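Local coordinates for protein aerobactin synthase IucA (Klebsiella pneumoniae subsp. pneumoniae, PDB 5JM8) that binds ATP with magnesium and, as an NRPS-independent siderophore synthetase, probably uses it to activate a carboxylate during assembly of the siderophore aerobactin, at residues I277-S282 / S344-R349; P175-R180 / P225-Q230. All coordinates share one frame; numbering follows the deposited sequence.

Both segments of interaction 2 precede those of interaction 1 in the sequence, and the two contacts lie with their centres about 11 Å apart on the same side of the chain's centre. Interaction 1 joins strands 275-284 and 345-350 of a large antiparallel sheet, and its Lys-278 and Arg-349 reach the triphosphate of ATP. Interaction 2 lies on a three-stranded antiparallel sheet, where strand 177-185 meets the end of strand 221-226 and the start of helix 228-235. Segment 225-230 ties the two together: OE1 of Gln-230 lies 2.8 Å from N of Ser-282, a probable hydrogen bond, and Phe-279 packs on the backbone of His-227. Interaction 2 therefore abuts the strand that carries Lys-278.

Interaction 1: I277-S282 / S344-R349; sequences IKFSLS and SLFALR. With ATP (adenosine-5'-triphosphate), chain I.
Strands 277-279 and 345-349 run antiparallel, their axes 4.6 Å apart at 159°. Lys-278 and Ala-347 form a hydrogen-bonded pair: N of Lys-278 approaches O of Ala-347 nearly along the C=O axis at 2.9 Å, while N of Ala-347 reaches O of Lys-278 from above the carbonyl plane. A third backbone bond, from N of Ser-280 to O of Leu-345 (2.7 Å), follows just past strand 277-279. On the apolar face, Ile-277 extends CG1 anti to its backbone N (chi1 -171°) and lays CD1 over one face of the Phe-346 ring, toward its rim, a CH-pi contact 3.8 Å from the centroid; CG of Phe-346 sits between its backbone N and carbonyl carbon. CD1 of Phe-279 touches CB of Phe-346 at 3.5 Å. From the other face, these neighbouring strands present Lys-278 and Arg-349 to the ATP pocket. Fully extended Lys-278 carries NZ to O2B and O3G of ATP, the latter very short at 2.4 Å. Arg-349, bent at chi3 (-65°), bonds O3G through NH2 at 2.9 Å and O1G, more loosely, through NH1. NZ of Lys-278 lies 3.8 Å from NH2 of Arg-349; the phosphates, Asp-447 (a magnesium ligand paired with Lys-278) and Glu-327 (with Arg-349) would probably offset their repulsion and favour charged Lys-278.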
loop_
_atom_site.group_PDB
_atom_site.type_symbol
_atom_site.label_atom_id
_atom_site.label_comp_id
_atom_site.label_asym_id
_atom_site.label_seq_id
_atom_site.Cartn_x
_atom_site.Cartn_y
_atom_site.Cartn_z
ATOM N N ILE A 277 -13.411 -0.474 -20.457
ATOM C CA ILE A 277 -14.554 -0.285 -21.337
ATOM C C ILE A 277 -14.210 0.686 -22.468
ATOM O O ILE A 277 -13.599 1.733 -22.248
ATOM C CB ILE A 277 -15.784 0.203 -20.541
ATOM C CG1 ILE A 277 -17.033 0.199 -21.424
ATOM C CG2 ILE A 277 -15.527 1.575 -19.929
ATOM C CD1 ILE A 277 -18.323 0.128 -20.639
ATOM N N LYS A 278 -14.585 0.296 -23.683
ATOM C CA LYS A 278 -14.308 1.069 -24.888
ATOM C C LYS A 278 -15.615 1.478 -25.553
ATOM O O LYS A 278 -16.286 0.656 -26.174
ATOM C CB LYS A 278 -13.449 0.251 -25.853
ATOM C CG LYS A 278 -13.151 0.935 -27.172
ATOM C CD LYS A 278 -12.191 0.099 -28.006
ATOM C CE LYS A 278 -11.917 0.730 -29.357
ATOM N NZ LYS A 278 -10.891 -0.030 -30.118
ATOM N N PHE A 279 -15.966 2.755 -25.421
ATOM C CA PHE A 279 -17.265 3.248 -25.863
ATOM C C PHE A 279 -17.282 3.685 -27.320
ATOM O O PHE A 279 -16.272 4.133 -27.864
ATOM C CB PHE A 279 -17.711 4.431 -25.000
ATOM C CG PHE A 279 -18.061 4.065 -23.588
ATOM C CD1 PHE A 279 -19.242 3.401 -23.300
ATOM C CD2 PHE A 279 -17.220 4.408 -22.544
ATOM C CE1 PHE A 279 -19.567 3.074 -22.001
ATOM C CE2 PHE A 279 -17.543 4.085 -21.241
ATOM C CZ PHE A 279 -18.716 3.419 -20.970
ATOM N N SER A 280 -18.451 3.551 -27.938
ATOM C CA SER A 280 -18.734 4.212 -29.201
ATOM C C SER A 280 -18.897 5.695 -28.898
ATOM O O SER A 280 -19.891 6.099 -28.298
ATOM C CB SER A 280 -19.995 3.636 -29.850
ATOM O OG SER A 280 -20.235 4.216 -31.117
ATOM N N LEU A 281 -17.911 6.495 -29.294
ATOM C CA LEU A 281 -17.864 7.909 -28.927
ATOM C C LEU A 281 -17.898 8.801 -30.166
ATOM O O LEU A 281 -16.971 8.792 -30.971
ATOM C CB LEU A 281 -16.604 8.187 -28.097
ATOM C CG LEU A 281 -16.398 9.597 -27.533
ATOM C CD1 LEU A 281 -17.518 9.978 -26.585
ATOM C CD2 LEU A 281 -15.052 9.696 -26.830
ATOM N N SER A 282 -18.970 9.571 -30.315
ATOM C CA SER A 282 -19.148 10.410 -31.495
ATOM C C SER A 282 -18.237 11.635 -31.463
ATOM O O SER A 282 -18.700 12.766 -31.311
ATOM C CB SER A 282 -20.610 10.843 -31.616
ATOM O OG SER A 282 -21.462 9.716 -31.734
ATOM N N SER A 344 -24.566 3.801 -29.031
ATOM C CA SER A 344 -24.677 3.358 -27.641
ATOM C C SER A 344 -23.716 2.213 -27.326
ATOM O O SER A 344 -23.548 1.836 -26.165
ATOM C CB SER A 344 -26.109 2.913 -27.337
ATOM O OG SER A 344 -26.442 1.743 -28.063
ATOM N N LEU A 345 -23.088 1.664 -28.361
ATOM C CA LEU A 345 -22.228 0.493 -28.211
ATOM C C LEU A 345 -21.027 0.733 -27.308
ATOM O O LEU A 345 -20.483 1.834 -27.247
ATOM C CB LEU A 345 -21.719 0.031 -29.577
ATOM C CG LEU A 345 -22.734 -0.579 -30.544
ATOM C CD1 LEU A 345 -22.097 -0.750 -31.912
ATOM C CD2 LEU A 345 -23.252 -1.907 -30.027
ATOM N N PHE A 346 -20.633 -0.321 -26.603
ATOM C CA PHE A 346 -19.338 -0.374 -25.944
ATOM C C PHE A 346 -18.838 -1.806 -25.977
ATOM O O PHE A 346 -19.620 -2.738 -26.176
ATOM C CB PHE A 346 -19.417 0.135 -24.502
ATOM C CG PHE A 346 -20.259 -0.719 -23.596
ATOM C CD1 PHE A 346 -19.752 -1.884 -23.044
ATOM C CD2 PHE A 346 -21.555 -0.347 -23.284
ATOM C CE1 PHE A 346 -20.527 -2.668 -22.211
ATOM C CE2 PHE A 346 -22.333 -1.125 -22.448
ATOM C CZ PHE A 346 -21.816 -2.285 -21.910
ATOM N N ALA A 347 -17.537 -1.976 -25.782
ATOM C CA ALA A 347 -16.945 -3.299 -25.665
ATOM C C ALA A 347 -16.167 -3.384 -24.364
ATOM O O ALA A 347 -15.615 -2.389 -23.894
ATOM C CB ALA A 347 -16.049 -3.589 -26.849
ATOM N N LEU A 348 -16.134 -4.575 -23.780
ATOM C CA LEU A 348 -15.436 -4.792 -22.520
ATOM C C LEU A 348 -14.091 -5.462 -22.756
ATOM O O LEU A 348 -14.014 -6.528 -23.366
ATOM C CB LEU A 348 -16.287 -5.638 -21.577
ATOM C CG LEU A 348 -17.584 -4.986 -21.092
ATOM C CD1 LEU A 348 -18.405 -5.992 -20.311
ATOM C CD2 LEU A 348 -17.306 -3.749 -20.248
ATOM N N ARG A 349 -13.039 -4.823 -22.256
ATOM C CA ARG A 349 -11.669 -5.266 -22.472
ATOM C C ARG A 349 -11.067 -5.790 -21.169
ATOM O O ARG A 349 -11.222 -5.173 -20.115
ATOM C CB ARG A 349 -10.837 -4.110 -23.036
ATOM C CG ARG A 349 -9.344 -4.359 -23.129
ATOM C CD ARG A 349 -8.639 -3.142 -23.702
ATOM N NE ARG A 349 -9.047 -2.882 -25.080
ATOM C CZ ARG A 349 -9.019 -1.689 -25.664
ATOM N NH1 ARG A 349 -8.609 -0.618 -24.996
ATOM N NH2 ARG A 349 -9.413 -1.564 -26.923
HETATM P PG ATP I . -8.103 1.613 -28.192
HETATM O O1G ATP I . -8.720 2.073 -26.896
HETATM O O2G ATP I . -6.634 1.283 -28.080
HETATM O O3G ATP I . -8.900 0.547 -28.905
HETATM P PB ATP I . -8.575 3.039 -30.682
HETATM O O1B ATP I . -9.229 4.384 -30.873
HETATM O O2B ATP I . -9.307 1.787 -31.110
HETATM O O3B ATP I . -8.107 2.930 -29.135
HETATM P PA ATP I . -6.847 3.557 -32.907
HETATM O O1A ATP I . -8.111 3.381 -33.710
HETATM O O2A ATP I . -5.573 2.885 -33.359
HETATM O O3A ATP I . -7.128 3.071 -31.397
HETATM O "O5'" ATP I . -6.519 5.118 -32.718
HETATM C "C5'" ATP I . -5.367 5.468 -31.959
HETATM C "C4'" ATP I . -5.548 6.792 -31.231
HETATM O "O4'" ATP I . -4.329 7.093 -30.548
HETATM C "C3'" ATP I . -5.849 7.956 -32.163
HETATM O "O3'" ATP I . -6.989 8.678 -31.677
HETATM C "C2'" ATP I . -4.604 8.823 -32.152
HETATM O "O2'" ATP I . -4.923 10.212 -32.076
HETATM C "C1'" ATP I . -3.842 8.387 -30.912
HETATM N N9 ATP I . -2.385 8.308 -31.159
HETATM C C8 ATP I . -1.468 9.018 -30.483
HETATM N N7 ATP I . -0.218 8.737 -30.929
HETATM C C5 ATP I . -0.336 7.827 -31.911
HETATM C C6 ATP I . 0.596 7.104 -32.799
HETATM N N6 ATP I . 1.927 7.330 -32.698
HETATM N N1 ATP I . 0.071 6.234 -33.692
HETATM C C2 ATP I . -1.256 6.018 -33.784
HETATM N N3 ATP I . -2.155 6.644 -33.003
HETATM C C4 ATP I . -1.768 7.544 -32.064
#

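Interaction 2: P175-R180 / P225-Q230; sequences PHFPLR and PLHPWQ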
loop_
_atom_site.group_PDB
_atom_site.type_symbol
_atom_site.label_atom_id
_atom_site.label_comp_id
_atom_site.label_asym_id
_atom_site.label_seq_id
_atom_site.Cartn_x
_atom_site.Cartn_y
_atom_site.Cartn_z
ATOM N N PRO A 175 -7.759 13.830 -16.359
ATOM C CA PRO A 175 -8.991 13.849 -15.574
ATOM C C PRO A 175 -9.482 12.458 -15.220
ATOM O O PRO A 175 -8.913 11.460 -15.660
ATOM C CB PRO A 175 -9.975 14.531 -16.514
ATOM C CG PRO A 175 -9.563 14.025 -17.854
ATOM C CD PRO A 175 -8.052 13.873 -17.804
ATOM N N HIS A 176 -10.544 12.403 -14.428
ATOM C CA HIS A 176 -11.242 11.156 -14.180
ATOM C C HIS A 176 -12.695 11.452 -13.844
ATOM O O HIS A 176 -13.036 12.569 -13.453
ATOM C CB HIS A 176 -10.572 10.367 -13.057
ATOM C CG HIS A 176 -10.514 11.097 -11.752
ATOM N ND1 HIS A 176 -9.455 11.904 -11.396
ATOM C CD2 HIS A 176 -11.376 11.125 -10.710
ATOM C CE1 HIS A 176 -9.675 12.407 -10.194
ATOM N NE2 HIS A 176 -10.833 11.948 -9.755
ATOM N N PHE A 177 -13.552 10.456 -14.020
ATOM C CA PHE A 177 -14.975 10.632 -13.770
ATOM C C PHE A 177 -15.673 9.289 -13.598
ATOM O O PHE A 177 -15.244 8.290 -14.172
ATOM C CB PHE A 177 -15.621 11.414 -14.914
ATOM C CG PHE A 177 -15.362 10.824 -16.271
ATOM C CD1 PHE A 177 -16.091 9.733 -16.716
ATOM C CD2 PHE A 177 -14.394 11.361 -17.103
ATOM C CE1 PHE A 177 -15.858 9.187 -17.959
ATOM C CE2 PHE A 177 -14.157 10.819 -18.351
ATOM C CZ PHE A 177 -14.889 9.730 -18.780
ATOM N N PRO A 178 -16.757 9.260 -12.806
ATOM C CA PRO A 178 -17.528 8.020 -12.715
ATOM C C PRO A 178 -18.412 7.847 -13.947
ATOM O O PRO A 178 -18.726 8.838 -14.606
ATOM C CB PRO A 178 -18.359 8.221 -11.451
ATOM C CG PRO A 178 -18.587 9.687 -11.404
ATOM C CD PRO A 178 -17.350 10.331 -11.984
ATOM N N LEU A 179 -18.800 6.614 -14.254
ATOM C CA LEU A 179 -19.633 6.354 -15.422
ATOM C C LEU A 179 -21.050 6.864 -15.224
ATOM O O LEU A 179 -21.485 7.095 -14.098
ATOM C CB LEU A 179 -19.684 4.857 -15.733
ATOM C CG LEU A 179 -18.379 4.180 -16.144
ATOM C CD1 LEU A 179 -18.636 2.713 -16.440
ATOM C CD2 LEU A 179 -17.768 4.876 -17.348
ATOM N N ARG A 180 -21.760 7.039 -16.334
ATOM C CA ARG A 180 -23.192 7.282 -16.307
ATOM C C ARG A 180 -23.884 5.933 -16.427
ATOM O O ARG A 180 -23.357 5.025 -17.068
ATOM C CB ARG A 180 -23.609 8.220 -17.438
ATOM C CG ARG A 180 -25.070 8.616 -17.414
ATOM C CD ARG A 180 -25.354 9.636 -18.496
ATOM N NE ARG A 180 -26.732 10.116 -18.468
ATOM C CZ ARG A 180 -27.164 11.110 -17.700
ATOM N NH1 ARG A 180 -26.333 11.737 -16.878
ATOM N NH2 ARG A 180 -28.435 11.477 -17.754
ATOM N N PRO A 225 -23.906 0.547 -18.556
ATOM C CA PRO A 225 -22.963 1.663 -18.417
ATOM C C PRO A 225 -22.863 2.536 -19.664
ATOM O O PRO A 225 -22.980 2.032 -20.781
ATOM C CB PRO A 225 -21.635 0.958 -18.150
ATOM C CG PRO A 225 -21.755 -0.323 -18.899
ATOM C CD PRO A 225 -23.205 -0.726 -18.808
ATOM N N LEU A 226 -22.646 3.833 -19.460
ATOM C CA LEU A 226 -22.507 4.787 -20.558
ATOM C C LEU A 226 -21.385 5.791 -20.317
ATOM O O LEU A 226 -21.023 6.075 -19.177
ATOM C CB LEU A 226 -23.815 5.554 -20.775
ATOM C CG LEU A 226 -24.910 4.868 -21.595
ATOM C CD1 LEU A 226 -25.807 4.031 -20.712
ATOM C CD2 LEU A 226 -25.719 5.899 -22.360
ATOM N N HIS A 227 -20.848 6.326 -21.410
ATOM C CA HIS A 227 -19.903 7.431 -21.346
ATOM C C HIS A 227 -20.695 8.694 -21.011
ATOM O O HIS A 227 -21.714 8.961 -21.651
ATOM C CB HIS A 227 -19.155 7.577 -22.676
ATOM C CG HIS A 227 -18.034 8.570 -22.645
ATOM N ND1 HIS A 227 -18.231 9.911 -22.404
ATOM C CD2 HIS A 227 -16.702 8.416 -22.842
ATOM C CE1 HIS A 227 -17.071 10.541 -22.444
ATOM N NE2 HIS A 227 -16.126 9.657 -22.708
ATOM N N PRO A 228 -20.249 9.466 -20.000
ATOM C CA PRO A 228 -21.041 10.618 -19.547
ATOM C C PRO A 228 -21.435 11.584 -20.663
ATOM O O PRO A 228 -22.509 12.176 -20.601
ATOM C CB PRO A 228 -20.110 11.309 -18.547
ATOM C CG PRO A 228 -19.247 10.227 -18.035
ATOM C CD PRO A 228 -19.024 9.304 -19.196
ATOM N N TRP A 229 -20.579 11.734 -21.668
ATOM C CA TRP A 229 -20.862 12.630 -22.784
ATOM C C TRP A 229 -21.804 11.980 -23.801
ATOM O O TRP A 229 -22.737 12.624 -24.278
ATOM C CB TRP A 229 -19.562 13.059 -23.466
ATOM C CG TRP A 229 -19.758 14.152 -24.474
ATOM C CD1 TRP A 229 -19.849 15.490 -24.224
ATOM C CD2 TRP A 229 -19.888 13.999 -25.893
ATOM N NE1 TRP A 229 -20.029 16.180 -25.398
ATOM C CE2 TRP A 229 -20.056 15.289 -26.438
ATOM C CE3 TRP A 229 -19.878 12.898 -26.755
ATOM C CZ2 TRP A 229 -20.214 15.507 -27.806
ATOM C CZ3 TRP A 229 -20.035 13.118 -28.114
ATOM C CH2 TRP A 229 -20.200 14.412 -28.625
ATOM N N GLN A 230 -21.563 10.715 -24.136
ATOM C CA GLN A 230 -22.452 9.987 -25.041
ATOM C C GLN A 230 -23.839 9.835 -24.450
ATOM O O GLN A 230 -24.840 10.016 -25.141
ATOM C CB GLN A 230 -21.902 8.597 -25.358
ATOM C CG GLN A 230 -20.846 8.575 -26.433
ATOM C CD GLN A 230 -21.394 8.917 -27.804
ATOM O OE1 GLN A 230 -20.968 9.887 -28.427
ATOM N NE2 GLN A 230 -22.333 8.112 -28.287
HETATM O O HOH W 1 -23.076 12.285 -17.183
#
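The Phe-177 ring meets Pro-228 and His-227 obliquely, with CE1 3.4 Å from CD of Pro-228 and CZ 4.1 Å from NE2 of His-227. The Phe-177 and His-227 planes are inclined at 55°. Phe-177 takes the crowded first torsion, CG between the backbone N and the carbonyl carbon (chi1 54°), which turns its ring toward the proline. At the imidazole edge, in plane, N of Trp-229 donates to ND1 of His-227 over 3.1 Å, so His-227 is the N-cap of helix 228-235 and its ND1 serves as acceptor. Farther along, Arg-180 and Leu-226 make an antiparallel hydrogen-bonded pair: N of Arg-180 reaches O of Leu-226 at 3.1 Å, in the carbonyl plane, and N of Leu-226 returns to O of Arg-180 at 2.8 Å. Leu-179 runs alongside Pro-225, its CD1 3.9 Å from CB of the proline. Arg-180 stretches away from the pair to a salt bridge with Asp-251. Strand 177-185 is the central strand of its sheet, between 221-226 and 249-255, and lies against the strand-to-helix turn at 227. Tyr-169 of helix 163-169 adds its ring to those of Phe-177 and His-227, while Pro-225 touches Ile-277 of strand 275-284.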